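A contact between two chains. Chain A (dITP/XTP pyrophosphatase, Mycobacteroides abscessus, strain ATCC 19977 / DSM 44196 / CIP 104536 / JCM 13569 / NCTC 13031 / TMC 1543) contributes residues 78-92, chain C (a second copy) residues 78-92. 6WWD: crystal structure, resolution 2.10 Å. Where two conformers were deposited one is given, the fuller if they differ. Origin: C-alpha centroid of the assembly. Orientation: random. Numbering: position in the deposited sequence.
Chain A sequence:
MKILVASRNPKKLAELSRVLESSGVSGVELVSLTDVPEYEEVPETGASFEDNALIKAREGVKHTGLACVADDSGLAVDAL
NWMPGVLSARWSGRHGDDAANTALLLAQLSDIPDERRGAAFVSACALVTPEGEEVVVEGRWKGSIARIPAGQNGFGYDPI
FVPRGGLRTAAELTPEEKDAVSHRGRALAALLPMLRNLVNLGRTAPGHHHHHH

Chain A 78-92: DALNWMPGVLSARWS
Chain C 78-92: DALNWMPGVLSARWS

Two copies of the same loop meet about an approximate twofold relation, so nearly every contact occurs twice. A type I' turn runs from A:Leu80 to A:Met83 and another from C:Leu80 to C:Met83; A:Met83 N bonds to A:Leu80 O at 3.0 Å, and C:Met83 N to C:Leu80 O at 2.9 Å. The central residues, A:Asn81 and C:Asn81 (phi/psi 53/41), A:Trp82 and C:Trp82 (about 71/10), have positive phi, which asparagine tolerates well. The turns face each other with opposed register: the CA atoms of A:Asn81 and C:Asn81 lie 6.7 Å apart, those of A:Leu80 and C:Met83 6.8 Å, and those of A:Met83 and C:Leu80 6.9 Å.

The polar link is a reciprocal pair of hydrogen bonds. C:Asn81 ND2 donates to A:Asn81 O at 2.8 Å, and A:Asn81 ND2 to C:Asn81 O at 2.9 Å. The CA-to-CB bonds of A:Asn81 and C:Asn81 point toward the partner stretch, with chi1 near -150° and chi2 37°. Asparagine suits this place because its short amide carries a donor to the opposing carbonyl. The two donors, A:Asn81 ND2 and C:Asn81 ND2, approach to 3.2 Å without bonding.

Apolar packing supplies much of the 516 Å² buried. The unbranched, apolar chains of A:Met83 and C:Met83 (m, m, m) reach across the partner turn: A:Met83 SD lies 3.7 Å from C:Asn81 CB, and A:Met83 CG 3.3 Å from C:Leu80 O. A:Leu80 and C:Leu80 (m, t) start sideways, but their ends reach across; A:Leu80 CD2 meets C:Leu87 CD2 at 3.6 Å, as A:Leu87 CD2 meets C:Leu80 CD2. The CA-to-CB bonds of A:Leu87 and C:Leu87 (m, p) point toward the partner, and their apolar branched ends meet leucine methyls there.

The buried A:Trp91 and C:Trp91 side chains (chi1 t, chi2 near -125°) also meet, A:Trp91 CH2 to C:Trp91 CZ2 at 3.5 Å. Their six-membered rings pair obliquely, centroids 5.5 Å apart and planes at 81°.

Behind the contact, a cis peptide precedes A:Pro84 and C:Pro84, and A:Gly85 and C:Gly85 accommodate positive phi near 60°.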

# COMPACT_ATOMS: atom_id res chain seq x y z
N ASP A 78 -1.29 -8.36 9.59
CA ASP A 78 -1.39 -6.90 9.59
C ASP A 78 -0.15 -6.23 10.20
O ASP A 78 0.42 -5.29 9.63
CB ASP A 78 -2.64 -6.43 10.36
CG ASP A 78 -3.97 -6.87 9.71
OD1 ASP A 78 -3.99 -7.72 8.79
OD2 ASP A 78 -5.01 -6.32 10.11
N ALA A 79 0.28 -6.69 11.39
CA ALA A 79 1.39 -6.07 12.11
C ALA A 79 2.74 -6.19 11.41
O ALA A 79 3.70 -5.52 11.82
CB ALA A 79 1.50 -6.66 13.52
N LEU A 80 2.87 -7.08 10.42
CA LEU A 80 4.10 -7.19 9.63
C LEU A 80 3.92 -6.61 8.24
O LEU A 80 4.58 -7.04 7.29
CB LEU A 80 4.58 -8.64 9.52
CG LEU A 80 4.81 -9.42 10.82
CD1 LEU A 80 5.36 -10.79 10.47
CD2 LEU A 80 5.76 -8.68 11.75
N ASN A 81 3.02 -5.63 8.10
CA ASN A 81 2.70 -5.02 6.81
C ASN A 81 2.34 -6.09 5.76
O ASN A 81 2.75 -6.02 4.60
CB ASN A 81 3.83 -4.12 6.30
CG ASN A 81 3.29 -2.93 5.47
OD1 ASN A 81 2.22 -2.39 5.80
ND2 ASN A 81 4.00 -2.52 4.42
N TRP A 82 1.57 -7.09 6.20
CA TRP A 82 1.00 -8.16 5.38
C TRP A 82 2.05 -9.16 4.91
O TRP A 82 1.74 -10.07 4.12
CB TRP A 82 0.15 -7.60 4.22
CG TRP A 82 -1.12 -7.06 4.83
CD1 TRP A 82 -2.21 -7.79 5.24
CD2 TRP A 82 -1.38 -5.71 5.24
NE1 TRP A 82 -3.15 -6.98 5.84
CE2 TRP A 82 -2.66 -5.70 5.85
CE3 TRP A 82 -0.66 -4.52 5.14
CZ2 TRP A 82 -3.24 -4.53 6.34
CZ3 TRP A 82 -1.24 -3.36 5.63
CH2 TRP A 82 -2.52 -3.37 6.22
N MET A 83 3.27 -9.07 5.43
CA MET A 83 4.17 -10.21 5.42
C MET A 83 3.66 -11.22 6.47
O MET A 83 2.76 -10.90 7.26
CB MET A 83 5.60 -9.75 5.67
CG MET A 83 6.11 -8.71 4.64
SD MET A 83 6.02 -9.27 2.90
CE MET A 83 7.44 -10.39 2.85
N PRO A 84 4.19 -12.47 6.48
CA PRO A 84 5.24 -13.15 5.68
C PRO A 84 5.02 -13.10 4.16
O PRO A 84 6.01 -13.16 3.45
CB PRO A 84 5.19 -14.59 6.18
CG PRO A 84 4.69 -14.45 7.62
CD PRO A 84 3.66 -13.36 7.54
N GLY A 85 3.78 -12.95 3.70
CA GLY A 85 3.56 -12.77 2.26
C GLY A 85 4.06 -13.95 1.45
O GLY A 85 3.87 -15.11 1.82
N VAL A 86 4.69 -13.66 0.30
CA VAL A 86 5.15 -14.76 -0.54
C VAL A 86 6.41 -15.41 0.00
O VAL A 86 6.88 -16.40 -0.57
CB VAL A 86 5.36 -14.34 -2.01
CG1 VAL A 86 4.08 -13.67 -2.58
CG2 VAL A 86 6.56 -13.44 -2.13
N LEU A 87 6.94 -14.91 1.12
CA LEU A 87 8.00 -15.58 1.86
C LEU A 87 7.47 -16.46 2.98
O LEU A 87 8.26 -16.86 3.84
CB LEU A 87 8.96 -14.55 2.46
CG LEU A 87 10.04 -13.95 1.56
CD1 LEU A 87 9.43 -12.94 0.64
CD2 LEU A 87 11.18 -13.36 2.38
N SER A 88 6.16 -16.77 2.98
CA SER A 88 5.55 -17.50 4.09
C SER A 88 6.27 -18.81 4.39
O SER A 88 6.53 -19.13 5.56
CB SER A 88 4.06 -17.79 3.80
OG SER A 88 3.25 -16.65 3.97
N ALA A 89 6.57 -19.60 3.36
CA ALA A 89 7.15 -20.93 3.59
C ALA A 89 8.62 -20.88 4.00
O ALA A 89 9.16 -21.91 4.42
CB ALA A 89 6.99 -21.79 2.33
N ARG A 90 9.28 -19.72 3.88
CA ARG A 90 10.68 -19.58 4.25
C ARG A 90 10.87 -18.40 5.20
O ARG A 90 11.93 -17.79 5.23
CB ARG A 90 11.56 -19.43 3.01
CG ARG A 90 11.31 -18.17 2.15
CD ARG A 90 11.96 -18.37 0.77
NE ARG A 90 12.19 -17.16 -0.02
CZ ARG A 90 11.27 -16.58 -0.80
NH1 ARG A 90 10.04 -17.08 -0.88
NH2 ARG A 90 11.60 -15.50 -1.50
N TRP A 91 9.85 -18.08 5.99
CA TRP A 91 9.89 -16.88 6.81
C TRP A 91 11.10 -16.85 7.74
O TRP A 91 11.68 -15.79 7.99
CB TRP A 91 8.58 -16.75 7.61
CG TRP A 91 8.43 -15.41 8.28
CD1 TRP A 91 8.20 -15.18 9.60
CD2 TRP A 91 8.55 -14.13 7.66
NE1 TRP A 91 8.13 -13.83 9.84
CE2 TRP A 91 8.36 -13.16 8.66
CE3 TRP A 91 8.80 -13.71 6.35
CZ2 TRP A 91 8.40 -11.80 8.40
CZ3 TRP A 91 8.83 -12.35 6.09
CH2 TRP A 91 8.64 -11.41 7.11
N SER A 92 11.50 -18.01 8.28
CA SER A 92 12.67 -18.12 9.15
C SER A 92 13.99 -18.13 8.40
O SER A 92 15.04 -18.24 9.05
CB SER A 92 12.59 -19.40 9.99
OG SER A 92 12.60 -20.52 9.12
N ASP C 78 12.50 -3.32 0.46
CA ASP C 78 11.47 -3.47 -0.57
C ASP C 78 10.93 -4.89 -0.63
O ASP C 78 9.72 -5.11 -0.63
CB ASP C 78 12.03 -3.08 -1.94
CG ASP C 78 12.53 -1.64 -2.00
OD1 ASP C 78 12.60 -0.96 -0.95
OD2 ASP C 78 12.88 -1.20 -3.10
N ALA C 79 11.83 -5.88 -0.67
CA ALA C 79 11.44 -7.28 -0.82
C ALA C 79 10.64 -7.81 0.37
O ALA C 79 10.00 -8.86 0.26
CB ALA C 79 12.67 -8.15 -1.05
N LEU C 80 10.69 -7.12 1.51
CA LEU C 80 9.88 -7.49 2.67
C LEU C 80 8.73 -6.51 2.88
O LEU C 80 8.29 -6.27 4.01
CB LEU C 80 10.77 -7.58 3.91
CG LEU C 80 11.95 -8.56 3.83
CD1 LEU C 80 12.70 -8.56 5.16
CD2 LEU C 80 11.49 -9.99 3.51
N ASN C 81 8.26 -5.91 1.78
CA ASN C 81 7.17 -4.94 1.82
C ASN C 81 7.46 -3.84 2.83
O ASN C 81 6.59 -3.42 3.59
CB ASN C 81 5.84 -5.62 2.14
CG ASN C 81 4.68 -4.89 1.53
OD1 ASN C 81 4.79 -4.37 0.41
ND2 ASN C 81 3.57 -4.80 2.27
N TRP C 82 8.72 -3.40 2.84
CA TRP C 82 9.24 -2.30 3.65
C TRP C 82 9.32 -2.62 5.14
O TRP C 82 9.60 -1.72 5.95
CB TRP C 82 8.48 -0.99 3.36
CG TRP C 82 8.91 -0.53 1.99
CD1 TRP C 82 10.08 0.12 1.68
CD2 TRP C 82 8.27 -0.80 0.74
NE1 TRP C 82 10.18 0.31 0.33
CE2 TRP C 82 9.08 -0.24 -0.27
CE3 TRP C 82 7.08 -1.42 0.39
CZ2 TRP C 82 8.74 -0.29 -1.62
CZ3 TRP C 82 6.73 -1.48 -0.96
CH2 TRP C 82 7.56 -0.91 -1.95
N MET C 83 9.13 -3.89 5.53
CA MET C 83 9.65 -4.35 6.81
C MET C 83 11.18 -4.51 6.69
O MET C 83 11.72 -4.46 5.58
CB MET C 83 8.96 -5.64 7.23
CG MET C 83 7.42 -5.53 7.32
SD MET C 83 6.87 -4.25 8.49
CE MET C 83 7.17 -5.04 10.06
N PRO C 84 11.92 -4.71 7.79
CA PRO C 84 11.59 -4.88 9.22
C PRO C 84 10.77 -3.72 9.81
O PRO C 84 10.06 -3.96 10.79
CB PRO C 84 12.97 -4.98 9.88
CG PRO C 84 13.86 -5.57 8.80
CD PRO C 84 13.36 -4.86 7.54
N GLY C 85 10.84 -2.51 9.23
CA GLY C 85 9.97 -1.44 9.68
C GLY C 85 10.17 -1.15 11.15
O GLY C 85 11.29 -1.20 11.66
N VAL C 86 9.07 -0.90 11.87
CA VAL C 86 9.24 -0.57 13.29
C VAL C 86 9.55 -1.78 14.15
O VAL C 86 9.83 -1.62 15.34
CB VAL C 86 8.02 0.20 13.83
CG1 VAL C 86 7.74 1.42 12.93
CG2 VAL C 86 6.80 -0.72 13.95
N LEU C 87 9.59 -2.98 13.56
CA LEU C 87 10.13 -4.13 14.27
C LEU C 87 11.64 -4.31 14.02
O LEU C 87 12.20 -5.35 14.41
CB LEU C 87 9.37 -5.41 13.89
CG LEU C 87 8.05 -5.69 14.61
CD1 LEU C 87 6.95 -4.80 14.12
CD2 LEU C 87 7.63 -7.17 14.45
N SER C 88 12.31 -3.29 13.47
CA SER C 88 13.71 -3.44 13.09
C SER C 88 14.57 -3.95 14.25
O SER C 88 15.40 -4.85 14.07
CB SER C 88 14.27 -2.10 12.58
OG SER C 88 13.80 -1.81 11.27
N ALA C 89 14.39 -3.38 15.44
CA ALA C 89 15.25 -3.73 16.56
C ALA C 89 14.95 -5.11 17.13
O ALA C 89 15.72 -5.61 17.94
CB ALA C 89 15.15 -2.66 17.64
N ARG C 90 13.85 -5.73 16.73
CA ARG C 90 13.50 -7.04 17.26
C ARG C 90 13.11 -8.01 16.14
O ARG C 90 12.38 -8.96 16.37
CB ARG C 90 12.37 -6.92 18.29
CG ARG C 90 11.06 -6.38 17.75
CD ARG C 90 10.25 -5.75 18.88
NE ARG C 90 8.80 -5.79 18.66
CZ ARG C 90 8.08 -4.79 18.16
NH1 ARG C 90 8.67 -3.64 17.82
NH2 ARG C 90 6.77 -4.93 18.01
N TRP C 91 13.65 -7.78 14.94
CA TRP C 91 13.22 -8.52 13.76
C TRP C 91 13.39 -10.03 13.93
O TRP C 91 12.55 -10.81 13.47
CB TRP C 91 13.99 -8.04 12.53
CG TRP C 91 13.46 -8.60 11.24
CD1 TRP C 91 14.15 -9.33 10.31
CD2 TRP C 91 12.11 -8.49 10.74
NE1 TRP C 91 13.33 -9.67 9.28
CE2 TRP C 91 12.07 -9.16 9.50
CE3 TRP C 91 10.94 -7.87 11.21
CZ2 TRP C 91 10.91 -9.25 8.73
CZ3 TRP C 91 9.79 -7.95 10.45
CH2 TRP C 91 9.78 -8.64 9.22
N SER C 92 14.46 -10.46 14.59
CA SER C 92 14.67 -11.87 14.81
C SER C 92 13.78 -12.44 15.91
O SER C 92 13.80 -13.65 16.12
CB SER C 92 16.13 -12.12 15.20
OG SER C 92 16.40 -11.43 16.40